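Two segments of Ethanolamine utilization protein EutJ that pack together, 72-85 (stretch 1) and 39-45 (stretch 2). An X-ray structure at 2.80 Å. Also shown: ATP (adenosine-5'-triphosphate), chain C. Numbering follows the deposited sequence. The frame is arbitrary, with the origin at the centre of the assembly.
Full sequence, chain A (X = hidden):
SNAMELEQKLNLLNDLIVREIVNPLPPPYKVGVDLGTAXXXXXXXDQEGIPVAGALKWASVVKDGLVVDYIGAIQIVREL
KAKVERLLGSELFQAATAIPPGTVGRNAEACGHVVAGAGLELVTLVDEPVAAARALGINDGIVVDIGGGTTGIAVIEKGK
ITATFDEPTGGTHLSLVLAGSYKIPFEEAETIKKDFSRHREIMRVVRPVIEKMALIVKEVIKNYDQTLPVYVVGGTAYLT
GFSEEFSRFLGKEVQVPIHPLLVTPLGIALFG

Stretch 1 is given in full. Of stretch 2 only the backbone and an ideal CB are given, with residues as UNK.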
ATOM      1  N   GLY A  72     -16.331  -0.148 -11.933  1.00 39.44           N
ATOM      2  CA  GLY A  72     -14.996  -0.728 -12.172  1.00 37.96           C
ATOM      3  C   GLY A  72     -14.410  -1.326 -10.901  1.00 37.28           C
ATOM      4  O   GLY A  72     -13.905  -2.447 -10.943  1.00 37.38           O
ATOM      5  N   ALA A  73     -14.516  -0.616  -9.772  1.00 36.14           N
ATOM      6  CA  ALA A  73     -14.097  -1.145  -8.491  1.00 36.03           C
ATOM      7  C   ALA A  73     -14.692  -2.529  -8.255  1.00 37.00           C
ATOM      8  O   ALA A  73     -13.938  -3.529  -8.133  1.00 37.39           O
ATOM      9  CB  ALA A  73     -14.456  -0.216  -7.363  1.00 35.31           C
ATOM     10  N   ILE A  74     -16.036  -2.589  -8.231  1.00 37.42           N
ATOM     11  CA  ILE A  74     -16.797  -3.783  -7.860  1.00 36.75           C
ATOM     12  C   ILE A  74     -16.462  -4.946  -8.768  1.00 37.34           C
ATOM     13  O   ILE A  74     -16.200  -6.069  -8.295  1.00 36.69           O
ATOM     14  CB  ILE A  74     -18.284  -3.476  -7.838  1.00 36.70           C
ATOM     15  CG1 ILE A  74     -18.584  -2.543  -6.663  1.00 36.29           C
ATOM     16  CG2 ILE A  74     -19.123  -4.747  -7.744  1.00 36.77           C
ATOM     17  CD1 ILE A  74     -20.009  -2.072  -6.595  1.00 34.10           C
ATOM     18  N   GLN A  75     -16.418  -4.666 -10.067  1.00 38.03           N
ATOM     19  CA  GLN A  75     -15.880  -5.638 -11.016  1.00 39.80           C
ATOM     20  C   GLN A  75     -14.539  -6.233 -10.569  1.00 40.11           C
ATOM     21  O   GLN A  75     -14.390  -7.474 -10.562  1.00 40.49           O
ATOM     22  CB  GLN A  75     -15.699  -5.012 -12.386  1.00 40.18           C
ATOM     23  CG  GLN A  75     -16.770  -5.352 -13.391  1.00 43.09           C
ATOM     24  CD  GLN A  75     -17.285  -4.096 -14.093  1.00 47.36           C
ATOM     25  OE1 GLN A  75     -17.766  -3.165 -13.436  1.00 49.10           O
ATOM     26  NE2 GLN A  75     -17.170  -4.053 -15.425  1.00 47.56           N
ATOM     27  N   ILE A  76     -13.575  -5.354 -10.219  1.00 40.05           N
ATOM     28  CA  ILE A  76     -12.225  -5.765  -9.766  1.00 39.46           C
ATOM     29  C   ILE A  76     -12.324  -6.558  -8.461  1.00 38.87           C
ATOM     30  O   ILE A  76     -11.905  -7.721  -8.413  1.00 38.94           O
ATOM     31  CB  ILE A  76     -11.206  -4.572  -9.609  1.00 39.88           C
ATOM     32  CG1 ILE A  76     -11.002  -3.790 -10.924  1.00 39.70           C
ATOM     33  CG2 ILE A  76      -9.856  -5.066  -9.045  1.00 39.69           C
ATOM     34  CD1 ILE A  76     -10.468  -4.623 -12.083  1.00 40.04           C
ATOM     35  N   VAL A  77     -12.890  -5.973  -7.414  1.00 37.73           N
ATOM     36  CA  VAL A  77     -13.040  -6.756  -6.193  1.00 37.43           C
ATOM     37  C   VAL A  77     -13.725  -8.088  -6.485  1.00 38.83           C
ATOM     38  O   VAL A  77     -13.264  -9.145  -6.054  1.00 38.87           O
ATOM     39  CB  VAL A  77     -13.819  -6.029  -5.148  1.00 36.84           C
ATOM     40  CG1 VAL A  77     -14.037  -6.922  -3.932  1.00 33.30           C
ATOM     41  CG2 VAL A  77     -13.085  -4.762  -4.799  1.00 36.20           C
ATOM     42  N   ARG A  78     -14.819  -8.051  -7.246  1.00 40.01           N
ATOM     43  CA  ARG A  78     -15.476  -9.297  -7.603  1.00 40.06           C
ATOM     44  C   ARG A  78     -14.513 -10.267  -8.257  1.00 40.42           C
ATOM     45  O   ARG A  78     -14.445 -11.417  -7.839  1.00 40.57           O
ATOM     46  CB  ARG A  78     -16.729  -9.059  -8.421  1.00 39.55           C
ATOM     47  CG  ARG A  78     -17.863  -8.752  -7.498  1.00 40.28           C
ATOM     48  CD  ARG A  78     -19.147  -8.452  -8.212  1.00 41.96           C
ATOM     49  NE  ARG A  78     -19.563  -9.538  -9.096  1.00 42.91           N
ATOM     50  CZ  ARG A  78     -20.446 -10.474  -8.779  1.00 44.07           C
ATOM     51  NH1 ARG A  78     -21.020 -10.481  -7.575  1.00 44.27           N
ATOM     52  NH2 ARG A  78     -20.741 -11.416  -9.673  1.00 45.91           N
ATOM     53  N   GLU A  79     -13.734  -9.816  -9.237  1.00 40.94           N
ATOM     54  CA  GLU A  79     -12.887 -10.768  -9.967  1.00 42.21           C
ATOM     55  C   GLU A  79     -11.759 -11.345  -9.076  1.00 41.41           C
ATOM     56  O   GLU A  79     -11.378 -12.524  -9.210  1.00 40.94           O
ATOM     57  CB  GLU A  79     -12.400 -10.205 -11.320  1.00 42.81           C
ATOM     58  CG  GLU A  79     -11.175  -9.289 -11.303  1.00 48.98           C
ATOM     59  CD  GLU A  79     -11.133  -8.305 -12.524  1.00 58.68           C
ATOM     60  OE1 GLU A  79     -12.072  -7.450 -12.687  1.00 60.44           O
ATOM     61  OE2 GLU A  79     -10.145  -8.382 -13.318  1.00 61.21           O
ATOM     62  N   LEU A  80     -11.286 -10.514  -8.140  1.00 40.32           N
ATOM     63  CA  LEU A  80     -10.293 -10.916  -7.161  1.00 38.92           C
ATOM     64  C   LEU A  80     -10.880 -11.959  -6.223  1.00 38.45           C
ATOM     65  O   LEU A  80     -10.329 -13.066  -6.121  1.00 38.95           O
ATOM     66  CB  LEU A  80      -9.765  -9.713  -6.376  1.00 38.77           C
ATOM     67  CG  LEU A  80      -9.098  -8.593  -7.172  1.00 38.35           C
ATOM     68  CD1 LEU A  80      -8.641  -7.545  -6.230  1.00 37.77           C
ATOM     69  CD2 LEU A  80      -7.931  -9.073  -8.036  1.00 37.37           C
ATOM     70  N   LYS A  81     -11.997 -11.625  -5.567  1.00 37.18           N
ATOM     71  CA  LYS A  81     -12.686 -12.562  -4.686  1.00 36.17           C
ATOM     72  C   LYS A  81     -12.843 -13.920  -5.330  1.00 36.08           C
ATOM     73  O   LYS A  81     -12.700 -14.946  -4.665  1.00 36.69           O
ATOM     74  CB  LYS A  81     -14.062 -12.062  -4.318  1.00 35.78           C
ATOM     75  CG  LYS A  81     -14.675 -12.806  -3.169  1.00 34.90           C
ATOM     76  CD  LYS A  81     -15.858 -12.050  -2.610  1.00 35.97           C
ATOM     77  CE  LYS A  81     -17.172 -12.690  -3.019  1.00 37.02           C
ATOM     78  NZ  LYS A  81     -17.528 -13.811  -2.118  1.00 37.99           N
ATOM     79  N   ALA A  82     -13.112 -13.939  -6.625  1.00 35.46           N
ATOM     80  CA  ALA A  82     -13.343 -15.200  -7.288  1.00 35.33           C
ATOM     81  C   ALA A  82     -12.049 -15.915  -7.538  1.00 35.47           C
ATOM     82  O   ALA A  82     -11.999 -17.127  -7.463  1.00 35.56           O
ATOM     83  CB  ALA A  82     -14.076 -14.998  -8.565  1.00 35.13           C
ATOM     84  N   LYS A  83     -10.995 -15.174  -7.850  1.00 36.27           N
ATOM     85  CA  LYS A  83      -9.727 -15.825  -8.148  1.00 37.09           C
ATOM     86  C   LYS A  83      -9.275 -16.535  -6.902  1.00 37.13           C
ATOM     87  O   LYS A  83      -8.934 -17.721  -6.932  1.00 37.16           O
ATOM     88  CB  LYS A  83      -8.646 -14.834  -8.573  1.00 37.36           C
ATOM     89  CG  LYS A  83      -7.302 -15.537  -8.805  1.00 39.24           C
ATOM     90  CD  LYS A  83      -6.401 -14.902  -9.859  1.00 41.71           C
ATOM     91  CE  LYS A  83      -6.044 -13.490  -9.492  1.00 44.85           C
ATOM     92  NZ  LYS A  83      -5.141 -12.875 -10.514  1.00 49.88           N
ATOM     93  N   VAL A  84      -9.287 -15.781  -5.808  1.00 36.86           N
ATOM     94  CA  VAL A  84      -8.812 -16.265  -4.536  1.00 36.39           C
ATOM     95  C   VAL A  84      -9.695 -17.429  -4.141  1.00 36.90           C
ATOM     96  O   VAL A  84      -9.197 -18.472  -3.697  1.00 37.57           O
ATOM     97  CB  VAL A  84      -8.797 -15.141  -3.488  1.00 36.10           C
ATOM     98  CG1 VAL A  84      -8.836 -15.697  -2.072  1.00 35.12           C
ATOM     99  CG2 VAL A  84      -7.571 -14.272  -3.703  1.00 34.40           C
ATOM    100  N   GLU A  85     -10.998 -17.285  -4.357  1.00 36.59           N
ATOM    101  CA  GLU A  85     -11.897 -18.379  -4.051  1.00 36.31           C
ATOM    102  C   GLU A  85     -11.657 -19.666  -4.838  1.00 36.06           C
ATOM    103  O   GLU A  85     -11.777 -20.721  -4.278  1.00 35.74           O
ATOM    104  CB  GLU A  85     -13.340 -17.935  -4.117  1.00 36.18           C
ATOM    105  CG  GLU A  85     -13.741 -17.195  -2.872  1.00 37.82           C
ATOM    106  CD  GLU A  85     -15.098 -16.531  -2.981  1.00 40.12           C
ATOM    107  OE1 GLU A  85     -15.752 -16.632  -4.043  1.00 38.92           O
ATOM    108  OE2 GLU A  85     -15.514 -15.895  -1.993  1.00 42.16           O
ATOM    109  N   UNK A  39      -3.632   0.419  -7.639  1.00 33.21           N
ATOM    110  CA  UNK A  39      -3.978  -1.013  -7.530  1.00 31.82           C
ATOM    111  C   UNK A  39      -5.052  -1.352  -6.489  1.00 31.18           C
ATOM    112  O   UNK A  39      -5.281  -0.604  -5.526  1.00 31.19           O
ATOM    113  CB  UNK A  39      -2.713  -1.806  -7.194  1.00 31.82           C
ATOM    114  N   UNK A  40      -5.698  -2.498  -6.682  1.00 30.39           N
ATOM    115  CA  UNK A  40      -6.611  -3.040  -5.706  1.00 30.24           C
ATOM    116  C   UNK A  40      -6.022  -4.373  -5.291  1.00 30.51           C
ATOM    117  O   UNK A  40      -5.521  -5.159  -6.132  1.00 30.16           O
ATOM    118  CB  UNK A  40      -8.032  -3.179  -6.255  1.00 30.24           C
ATOM    119  N   UNK A  41      -6.051  -4.610  -3.986  1.00 30.52           N
ATOM    120  CA  UNK A  41      -5.454  -5.783  -3.422  1.00 31.33           C
ATOM    121  C   UNK A  41      -6.487  -6.397  -2.495  1.00 33.01           C
ATOM    122  O   UNK A  41      -7.156  -5.685  -1.711  1.00 34.02           O
ATOM    123  CB  UNK A  41      -4.147  -5.461  -2.695  1.00 31.33           C
ATOM    124  N   UNK A  42      -6.606  -7.720  -2.582  1.00 33.36           N
ATOM    125  CA  UNK A  42      -7.422  -8.471  -1.669  1.00 33.46           C
ATOM    126  C   UNK A  42      -6.474  -9.442  -0.999  1.00 33.50           C
ATOM    127  O   UNK A  42      -5.671 -10.079  -1.689  1.00 33.82           O
ATOM    128  CB  UNK A  42      -8.587  -9.175  -2.368  1.00 33.46           C
ATOM    129  N   UNK A  43      -6.603  -9.573   0.325  1.00 33.03           N
ATOM    130  CA  UNK A  43      -5.700 -10.341   1.159  1.00 32.93           C
ATOM    131  C   UNK A  43      -6.471 -11.191   2.194  1.00 33.67           C
ATOM    132  O   UNK A  43      -7.411 -10.699   2.829  1.00 34.12           O
ATOM    133  CB  UNK A  43      -4.722  -9.400   1.864  1.00 32.93           C
ATOM    134  N   UNK A  44      -6.078 -12.464   2.346  1.00 33.72           N
ATOM    135  CA  UNK A  44      -6.656 -13.355   3.337  1.00 33.93           C
ATOM    136  C   UNK A  44      -5.573 -13.833   4.299  1.00 34.97           C
ATOM    137  O   UNK A  44      -4.463 -14.138   3.887  1.00 34.33           O
ATOM    138  CB  UNK A  44      -7.342 -14.544   2.661  1.00 33.93           C
ATOM    139  N   UNK A  45      -5.906 -13.937   5.581  1.00 36.56           N
ATOM    140  CA  UNK A  45      -4.967 -14.463   6.567  1.00 37.91           C
ATOM    141  C   UNK A  45      -5.699 -15.355   7.552  1.00 39.20           C
ATOM    142  O   UNK A  45      -6.904 -15.230   7.709  1.00 39.01           O
ATOM    143  CB  UNK A  45      -4.253 -13.327   7.302  1.00 37.91           C
TER
HETATM  144  PG  ATP C 301      -2.142   2.653  -1.502  1.00 69.41           P
HETATM  145  O1G ATP C 301      -1.931   1.168  -1.759  1.00 69.91           O
HETATM  146  O2G ATP C 301      -0.897   3.378  -1.069  1.00 71.40           O
HETATM  147  O3G ATP C 301      -3.273   2.946  -0.525  1.00 69.72           O
HETATM  148  PB  ATP C 301      -2.024   2.608  -4.295  1.00 64.16           P
HETATM  149  O1B ATP C 301      -2.298   3.422  -5.512  1.00 64.68           O
HETATM  150  O2B ATP C 301      -2.527   1.190  -4.326  1.00 66.77           O
HETATM  151  O3B ATP C 301      -2.465   3.333  -2.932  1.00 64.61           O
HETATM  152  PA  ATP C 301       0.670   1.471  -3.850  1.00 57.17           P
HETATM  153  O1A ATP C 301       0.097   0.118  -4.158  1.00 56.29           O
HETATM  154  O2A ATP C 301       1.189   1.730  -2.459  1.00 55.29           O
HETATM  155  O3A ATP C 301      -0.417   2.646  -4.107  1.00 63.50           O
HETATM  156  O5' ATP C 301       1.754   1.861  -4.965  1.00 56.68           O
HETATM  157  C5' ATP C 301       1.505   1.942  -6.358  1.00 58.21           C
HETATM  158  C4' ATP C 301       2.771   2.558  -6.915  1.00 62.29           C
HETATM  159  O4' ATP C 301       3.884   1.724  -6.580  1.00 65.86           O
HETATM  160  C3' ATP C 301       2.738   2.626  -8.423  1.00 65.06           C
HETATM  161  O3' ATP C 301       3.176   3.908  -8.885  1.00 68.18           O
HETATM  162  C2' ATP C 301       3.770   1.630  -8.881  1.00 66.13           C
HETATM  163  O2' ATP C 301       4.421   2.063 -10.069  1.00 63.00           O
HETATM  164  C1' ATP C 301       4.730   1.525  -7.709  1.00 69.17           C
HETATM  165  N9  ATP C 301       5.449   0.221  -7.909  1.00 75.57           N
HETATM  166  C8  ATP C 301       4.938  -1.030  -7.895  1.00 76.49           C
HETATM  167  N7  ATP C 301       5.878  -1.965  -8.207  1.00 77.74           N
HETATM  168  C5  ATP C 301       7.033  -1.321  -8.449  1.00 79.11           C
HETATM  169  C6  ATP C 301       8.428  -1.686  -8.821  1.00 79.60           C
HETATM  170  N6  ATP C 301       8.803  -2.972  -9.003  1.00 79.02           N
HETATM  171  N1  ATP C 301       9.332  -0.683  -8.970  1.00 80.16           N
HETATM  172  C2  ATP C 301       9.021   0.614  -8.798  1.00 79.77           C
HETATM  173  N3  ATP C 301       7.781   1.019  -8.449  1.00 80.58           N
HETATM  174  C4  ATP C 301       6.751   0.121  -8.263  1.00 79.28           C

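Stretch 2 is a strand that runs in roughly the same direction as the helix of stretch 1, their axes 34° apart and 8.8 Å from each other at closest approach. Backbone angles near -120°/136° put successive CA-to-CB bonds on alternate faces, so from 40 onward every second residue points toward the helix. No hydrogen bond crosses between the two stretches, and the helix presents mainly aliphatic groups to the strand.

At position 39 the CA-to-CB bond points sideways, and nothing of stretch 1 lies within 5.5 Å of the ideal CB. The visible neighbour is the triphosphate of ATP, which would suit a small polar side chain, or a longer one carrying positive charge. The deposited residue is Asp-39, with chi1 at 51° (p). Its OD2 lies 2.5 Å from ATP O1A and its OD1 2.6 Å from ATP O2B; contacts this short between oxygens suggest that an acid group holds a proton.

Position 40 points toward the helix. Its ideal CB is 3.8 Å from Ile-76 CG2 and 4.4 Å from Leu-80 CD1, with Val-77 CG2 at 5.5 Å. These methyl groups offer no partner to a polar atom, so an aliphatic side chain is expected: valine, leucine or isoleucine would each be plausible, and beta-branching agrees well with extended backbone angles. The residue is Ile-40, which has 97 Å² covered by the helix, the largest share in the strand. Its chain, m at chi1 and t at chi2, carries CD1 to 3.5 Å from Ile-76 CG2, while the other branch places CG2 3.6 Å from Leu-80 CD1 and 4.2 Å from Val-77 CG2.

Position 41 points away from the helix, which therefore does little to select its side chain; the extended backbone favours a beta-branched residue. It is Val-41.

Position 42 points toward the helix again, opposite Leu-80, with the two CA atoms 6.7 Å apart. Leu-80 CD1 is 4.2 Å from the ideal CB, whereas Val-84 CG2 is 5.4 Å away, leaving room for a side chain that reaches along the helix. Leucine, isoleucine or methionine could use that space. The residue is Leu-42, whose CD2 comes within 3.6 Å of Val-84 CG2 and 4.0 Å of Leu-80 CB. The same methyl, Leu-42 CD2, packs in van der Waals contact 3.8 Å from Lys-81 N, whose hydrogen bond is already given to Val-77 O within the helix.

Position 43 points away, and stretch 1 again sets little constraint. Val-43 fits the extended backbone.

Position 44 points toward the helix, but the separation is growing: the nearest visible atom to the ideal CB is Val-84 CG1, at 5.1 Å. A medium-sized aliphatic side chain could close the gap. Val-44, t at chi1, does so with CG2 4.0 Å from Val-84 CG1, and the helix covers a modest 20 Å² of it.

Position 45 is out of reach of the helix, so many residues would serve. It is Thr-45, whose OG1 is hydrogen-bonded to a residue just outside the two stretches.

Stretch 2, residues 39-45: DIVLVVT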
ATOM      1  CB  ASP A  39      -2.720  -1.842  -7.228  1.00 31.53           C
ATOM      2  CG  ASP A  39      -1.926  -1.290  -6.049  1.00 32.09           C
ATOM      3  OD1 ASP A  39      -2.371  -1.382  -4.849  1.00 28.68           O
ATOM      4  OD2 ASP A  39      -0.840  -0.725  -6.354  1.00 33.76           O
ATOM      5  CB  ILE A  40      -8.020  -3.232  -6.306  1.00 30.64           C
ATOM      6  CG1 ILE A  40      -8.646  -1.878  -6.614  1.00 31.03           C
ATOM      7  CG2 ILE A  40      -8.943  -4.047  -5.357  1.00 31.06           C
ATOM      8  CD1 ILE A  40      -9.975  -1.966  -7.332  1.00 34.30           C
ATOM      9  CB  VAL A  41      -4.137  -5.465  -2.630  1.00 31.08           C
ATOM     10  CG1 VAL A  41      -3.565  -6.747  -1.935  1.00 30.04           C
ATOM     11  CG2 VAL A  41      -3.096  -4.827  -3.551  1.00 28.96           C
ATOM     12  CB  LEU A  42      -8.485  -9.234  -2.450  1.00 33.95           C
ATOM     13  CG  LEU A  42      -9.094 -10.430  -1.728  1.00 35.00           C
ATOM     14  CD1 LEU A  42     -10.280  -9.970  -0.920  1.00 35.62           C
ATOM     15  CD2 LEU A  42      -9.510 -11.437  -2.736  1.00 38.00           C
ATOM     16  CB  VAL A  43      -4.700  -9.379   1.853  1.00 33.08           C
ATOM     17  CG1 VAL A  43      -3.876 -10.056   2.949  1.00 31.92           C
ATOM     18  CG2 VAL A  43      -3.759  -8.732   0.810  1.00 33.28           C
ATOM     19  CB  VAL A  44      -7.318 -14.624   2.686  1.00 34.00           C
ATOM     20  CG1 VAL A  44      -7.961 -15.508   3.760  1.00 33.18           C
ATOM     21  CG2 VAL A  44      -8.349 -14.263   1.651  1.00 32.69           C
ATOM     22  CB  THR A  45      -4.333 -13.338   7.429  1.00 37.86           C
ATOM     23  OG1 THR A  45      -5.278 -12.938   8.433  1.00 38.65           O
ATOM     24  CG2 THR A  45      -3.911 -12.126   6.616  1.00 35.78           C
TER
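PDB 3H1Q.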